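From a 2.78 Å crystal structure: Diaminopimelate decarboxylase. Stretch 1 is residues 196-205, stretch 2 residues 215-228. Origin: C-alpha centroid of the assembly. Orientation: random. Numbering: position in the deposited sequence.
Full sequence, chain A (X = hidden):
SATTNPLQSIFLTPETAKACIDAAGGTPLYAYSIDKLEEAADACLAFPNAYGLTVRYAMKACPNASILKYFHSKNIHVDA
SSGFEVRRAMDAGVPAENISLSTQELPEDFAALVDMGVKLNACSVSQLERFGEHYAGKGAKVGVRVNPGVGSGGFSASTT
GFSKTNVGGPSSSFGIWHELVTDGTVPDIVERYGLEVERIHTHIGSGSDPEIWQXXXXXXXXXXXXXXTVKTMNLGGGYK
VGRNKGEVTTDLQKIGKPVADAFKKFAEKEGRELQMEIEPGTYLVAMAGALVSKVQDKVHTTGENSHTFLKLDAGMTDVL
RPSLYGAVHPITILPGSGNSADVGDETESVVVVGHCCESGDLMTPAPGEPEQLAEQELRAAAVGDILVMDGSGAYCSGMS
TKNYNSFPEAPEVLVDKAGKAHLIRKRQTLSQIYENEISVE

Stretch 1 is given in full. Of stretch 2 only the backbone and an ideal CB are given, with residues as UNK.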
# COMPACT_ATOMS: atom_id res chain seq x y z
N GLU A 196 38.19 -7.81 -3.89
CA GLU A 196 38.15 -9.11 -4.54
C GLU A 196 36.70 -9.43 -4.86
O GLU A 196 35.88 -9.61 -3.95
CB GLU A 196 38.76 -10.20 -3.67
CG GLU A 196 38.71 -11.59 -4.29
CD GLU A 196 39.79 -12.51 -3.76
OE1 GLU A 196 39.44 -13.61 -3.28
OE2 GLU A 196 40.98 -12.14 -3.82
N VAL A 197 36.37 -9.48 -6.15
CA VAL A 197 35.01 -9.78 -6.59
C VAL A 197 34.83 -11.29 -6.59
O VAL A 197 35.43 -12.00 -7.40
CB VAL A 197 34.72 -9.18 -7.97
CG1 VAL A 197 33.25 -9.32 -8.31
CG2 VAL A 197 35.15 -7.73 -8.01
N GLU A 198 33.99 -11.79 -5.69
CA GLU A 198 33.77 -13.23 -5.55
C GLU A 198 32.43 -13.69 -6.11
O GLU A 198 32.25 -14.90 -6.28
CB GLU A 198 33.86 -13.64 -4.08
CG GLU A 198 32.67 -13.22 -3.23
CD GLU A 198 32.68 -13.82 -1.83
OE1 GLU A 198 33.58 -14.63 -1.53
OE2 GLU A 198 31.77 -13.50 -1.04
N ARG A 199 31.51 -12.78 -6.41
CA ARG A 199 30.15 -13.17 -6.74
C ARG A 199 29.50 -12.11 -7.62
O ARG A 199 29.64 -10.91 -7.35
CB ARG A 199 29.33 -13.40 -5.47
CG ARG A 199 27.83 -13.54 -5.67
CD ARG A 199 27.12 -13.73 -4.34
NE ARG A 199 27.29 -12.59 -3.45
CZ ARG A 199 28.15 -12.54 -2.43
NH1 ARG A 199 28.92 -13.59 -2.17
NH2 ARG A 199 28.23 -11.46 -1.68
N ILE A 200 28.81 -12.55 -8.66
CA ILE A 200 28.03 -11.69 -9.54
C ILE A 200 26.55 -11.95 -9.28
O ILE A 200 26.15 -13.10 -9.03
CB ILE A 200 28.38 -11.94 -11.03
CG1 ILE A 200 29.86 -11.63 -11.28
CG2 ILE A 200 27.52 -11.08 -11.94
CD1 ILE A 200 30.22 -10.16 -11.15
N HIS A 201 25.75 -10.89 -9.31
CA HIS A 201 24.33 -10.96 -9.02
C HIS A 201 23.54 -10.38 -10.19
O HIS A 201 23.84 -9.28 -10.66
CB HIS A 201 23.99 -10.21 -7.73
CG HIS A 201 22.60 -10.45 -7.23
ND1 HIS A 201 21.75 -11.38 -7.80
CD2 HIS A 201 21.90 -9.87 -6.22
CE1 HIS A 201 20.60 -11.37 -7.15
NE2 HIS A 201 20.66 -10.46 -6.19
N THR A 202 22.55 -11.13 -10.66
CA THR A 202 21.67 -10.68 -11.73
C THR A 202 20.23 -10.98 -11.33
O THR A 202 19.97 -11.80 -10.44
CB THR A 202 22.01 -11.36 -13.06
OG1 THR A 202 21.37 -10.67 -14.14
CG2 THR A 202 21.53 -12.80 -13.05
N HIS A 203 19.29 -10.31 -11.99
CA HIS A 203 17.88 -10.50 -11.69
C HIS A 203 17.02 -10.00 -12.84
O HIS A 203 16.42 -8.92 -12.74
CB HIS A 203 17.50 -9.79 -10.39
CG HIS A 203 16.09 -10.04 -9.93
ND1 HIS A 203 15.67 -11.26 -9.45
CD2 HIS A 203 15.01 -9.22 -9.89
CE1 HIS A 203 14.39 -11.18 -9.13
NE2 HIS A 203 13.97 -9.96 -9.39
N ILE A 204 16.96 -10.75 -13.93
CA ILE A 204 16.20 -10.34 -15.11
C ILE A 204 15.39 -11.51 -15.65
O ILE A 204 14.89 -11.46 -16.78
CB ILE A 204 17.13 -9.78 -16.21
CG1 ILE A 204 18.12 -10.86 -16.67
CG2 ILE A 204 17.86 -8.54 -15.73
CD1 ILE A 204 18.72 -10.59 -18.03
N GLY A 205 15.24 -12.56 -14.85
CA GLY A 205 14.48 -13.73 -15.29
C GLY A 205 12.98 -13.55 -15.08
O GLY A 205 12.54 -12.93 -14.12
N UNK A 215 19.10 -18.08 -21.87
CA UNK A 215 19.68 -16.82 -22.31
C UNK A 215 19.95 -15.88 -21.14
O UNK A 215 20.91 -15.11 -21.18
CB UNK A 215 18.75 -16.14 -23.32
N UNK A 216 19.11 -15.93 -20.11
CA UNK A 216 19.38 -15.17 -18.89
C UNK A 216 20.71 -15.60 -18.29
O UNK A 216 21.54 -14.76 -17.91
CB UNK A 216 18.25 -15.36 -17.87
N UNK A 217 20.94 -16.91 -18.21
CA UNK A 217 22.16 -17.42 -17.59
C UNK A 217 23.39 -17.09 -18.43
O UNK A 217 24.41 -16.64 -17.90
CB UNK A 217 22.06 -18.93 -17.38
N UNK A 218 23.31 -17.31 -19.74
CA UNK A 218 24.46 -17.07 -20.61
C UNK A 218 24.94 -15.63 -20.52
O UNK A 218 26.14 -15.37 -20.46
CB UNK A 218 24.11 -17.41 -22.06
N UNK A 219 24.00 -14.68 -20.51
CA UNK A 219 24.38 -13.27 -20.50
C UNK A 219 25.01 -12.87 -19.17
O UNK A 219 26.01 -12.14 -19.14
CB UNK A 219 23.16 -12.39 -20.79
N UNK A 220 24.45 -13.34 -18.05
CA UNK A 220 25.00 -13.00 -16.75
C UNK A 220 26.35 -13.66 -16.52
O UNK A 220 27.21 -13.08 -15.85
CB UNK A 220 24.02 -13.40 -15.64
N UNK A 221 26.54 -14.87 -17.05
CA UNK A 221 27.81 -15.57 -16.87
C UNK A 221 28.96 -14.86 -17.59
O UNK A 221 30.12 -14.99 -17.19
CB UNK A 221 27.69 -17.01 -17.37
N UNK A 222 28.65 -14.10 -18.65
CA UNK A 222 29.70 -13.40 -19.37
C UNK A 222 30.37 -12.34 -18.51
O UNK A 222 31.53 -11.99 -18.74
CB UNK A 222 29.13 -12.76 -20.64
N UNK A 223 29.65 -11.81 -17.51
CA UNK A 223 30.25 -10.88 -16.57
C UNK A 223 31.14 -11.58 -15.55
O UNK A 223 31.98 -10.92 -14.93
CB UNK A 223 29.16 -10.09 -15.85
N UNK A 224 30.99 -12.90 -15.37
CA UNK A 224 31.86 -13.63 -14.46
C UNK A 224 33.26 -13.84 -15.02
O UNK A 224 34.18 -14.11 -14.26
CB UNK A 224 31.23 -14.99 -14.12
N UNK A 225 33.44 -13.71 -16.34
CA UNK A 225 34.77 -13.81 -16.92
C UNK A 225 35.51 -12.48 -16.89
O UNK A 225 36.71 -12.45 -17.18
CB UNK A 225 34.68 -14.32 -18.36
N UNK A 226 34.84 -11.38 -16.53
CA UNK A 226 35.53 -10.11 -16.35
C UNK A 226 36.35 -10.13 -15.07
O UNK A 226 37.48 -9.65 -15.03
CB UNK A 226 34.53 -8.95 -16.32
N UNK A 227 35.79 -10.71 -14.00
CA UNK A 227 36.50 -10.84 -12.73
C UNK A 227 36.82 -12.31 -12.48
O UNK A 227 35.93 -13.08 -12.08
CB UNK A 227 35.67 -10.26 -11.58
N UNK A 228 38.06 -12.75 -12.71
CA UNK A 228 38.37 -14.19 -12.59
C UNK A 228 38.23 -14.73 -11.17
O UNK A 228 38.19 -15.95 -11.00
CB UNK A 228 39.79 -14.45 -13.08

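Stretch 2 starts as a helix, and stretch 1 presents V197, I200 and T202 to it.

Position 215 has helical angles (-68/-33), and its CB finds nothing of stretch 1 within 5.5 Å, so most residues would suit; it is Q215. Position 216 points toward stretch 1, its ideal CB 4.7 Å from I204 CG1 and 4.9 Å from G205 CA. That gap suits a small or medium apolar side chain. The residue is V216, chi1 t, whose CG2 lies 4.1 Å from I204 CG1 and 4.0 Å from G205 CA.

Position 217 points away and 218 is out of reach, so stretch 1 constrains neither; they are A217 and T218. Position 219 points toward stretch 1 but has open space before it, which would admit a long or polar chain. It is K219, whose end leads away and makes no contact with stretch 1.

At 220 the ideal CB is 3.6 Å from T202 CG2, with T202 OG1 also nearby. The close approach favours a small residue, such as alanine, serine or cysteine, and the hydroxyl gives a polar one a partner. The residue is S220, chi1 m. T202 OG1 donates a weak hydrogen bond to S220 OG (3.2 Å), while S220 OG donates to V216 O one turn back (2.9 Å), so this hydroxyl links T202 to the helix backbone.

Position 221 points away and 222 is out of reach, leaving both choices open: L221, and S222, whose OG makes a very short hydrogen bond to K219 O (2.5 Å).

Position 223 points toward I200, with its ideal CB 4.4 Å from I200 CG2; apolar residues of several sizes are plausible. In F223 the CB makes the apolar contact, and the ring leads away from stretch 1. Position 224 points sideways, its ideal CB 4.6 Å from I200 CG1, so a compact apolar group would fit. C224, chi1 m, places SG 3.8 Å from I200 CG1.

Positions 225 and 226 keep helical phi/psi but have no stretch 1 atom within 5.5 Å of their ideal CB atoms, so stretch 1 sets no limit on size or polarity; they are K225 and V226.

At 227 the angles leave the helical region (-111/102), and CB points toward V197, 3.9 Å from V197 CB, with I200 CD1 at 5.5 Å. Leucine, methionine or an aromatic could cover both. F227, chi1 m, sets one ring face against V197: CG2 of V197 lies 4.2 Å from the F227 ring centroid, 24° off the normal, a CH-pi contact. I200 CD1 approaches F227 CD2 obliquely at 4.1 Å.

Position 228 points away; its phi of -65° is compatible with proline, and P228 it is.

Stretch 2 (215-228) QVATKSLSFCKVFP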
# COMPACT_ATOMS: atom_id res chain seq x y z
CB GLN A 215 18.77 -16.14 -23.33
CG GLN A 215 19.07 -16.53 -24.76
CD GLN A 215 17.90 -16.27 -25.68
OE1 GLN A 215 17.05 -17.15 -25.89
NE2 GLN A 215 17.85 -15.07 -26.25
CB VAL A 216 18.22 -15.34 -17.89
CG1 VAL A 216 18.67 -14.99 -16.48
CG2 VAL A 216 17.03 -14.48 -18.30
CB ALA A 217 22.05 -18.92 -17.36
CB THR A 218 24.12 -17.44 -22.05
OG1 THR A 218 23.94 -18.86 -22.16
CG2 THR A 218 25.24 -17.01 -23.00
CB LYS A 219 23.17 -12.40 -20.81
CG LYS A 219 23.45 -10.91 -20.76
CD LYS A 219 22.88 -10.20 -21.97
CE LYS A 219 23.70 -8.96 -22.31
NZ LYS A 219 24.42 -9.10 -23.61
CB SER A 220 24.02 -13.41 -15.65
OG SER A 220 22.72 -12.93 -15.95
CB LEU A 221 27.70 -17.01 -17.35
CG LEU A 221 26.93 -17.99 -16.45
CD1 LEU A 221 26.56 -19.25 -17.21
CD2 LEU A 221 27.74 -18.34 -15.21
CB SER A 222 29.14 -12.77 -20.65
OG SER A 222 28.12 -11.83 -20.35
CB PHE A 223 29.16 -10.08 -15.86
CG PHE A 223 28.36 -9.22 -16.79
CD1 PHE A 223 28.91 -8.09 -17.36
CD2 PHE A 223 27.05 -9.55 -17.11
CE1 PHE A 223 28.18 -7.30 -18.23
CE2 PHE A 223 26.31 -8.77 -17.97
CZ PHE A 223 26.88 -7.64 -18.53
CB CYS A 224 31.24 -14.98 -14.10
SG CYS A 224 29.67 -14.87 -13.22
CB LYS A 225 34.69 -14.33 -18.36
CG LYS A 225 34.43 -13.27 -19.41
CD LYS A 225 34.32 -13.88 -20.80
CE LYS A 225 35.62 -14.56 -21.22
NZ LYS A 225 35.51 -15.19 -22.57
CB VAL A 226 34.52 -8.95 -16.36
CG1 VAL A 226 35.16 -7.66 -15.88
CG2 VAL A 226 33.93 -8.78 -17.76
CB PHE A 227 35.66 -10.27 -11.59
CG PHE A 227 35.14 -8.89 -11.87
CD1 PHE A 227 35.97 -7.79 -11.74
CD2 PHE A 227 33.83 -8.70 -12.28
CE1 PHE A 227 35.50 -6.51 -12.00
CE2 PHE A 227 33.36 -7.42 -12.55
CZ PHE A 227 34.19 -6.33 -12.41
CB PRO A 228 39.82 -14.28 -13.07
CG PRO A 228 40.07 -13.00 -13.84
CD PRO A 228 39.22 -11.97 -13.17
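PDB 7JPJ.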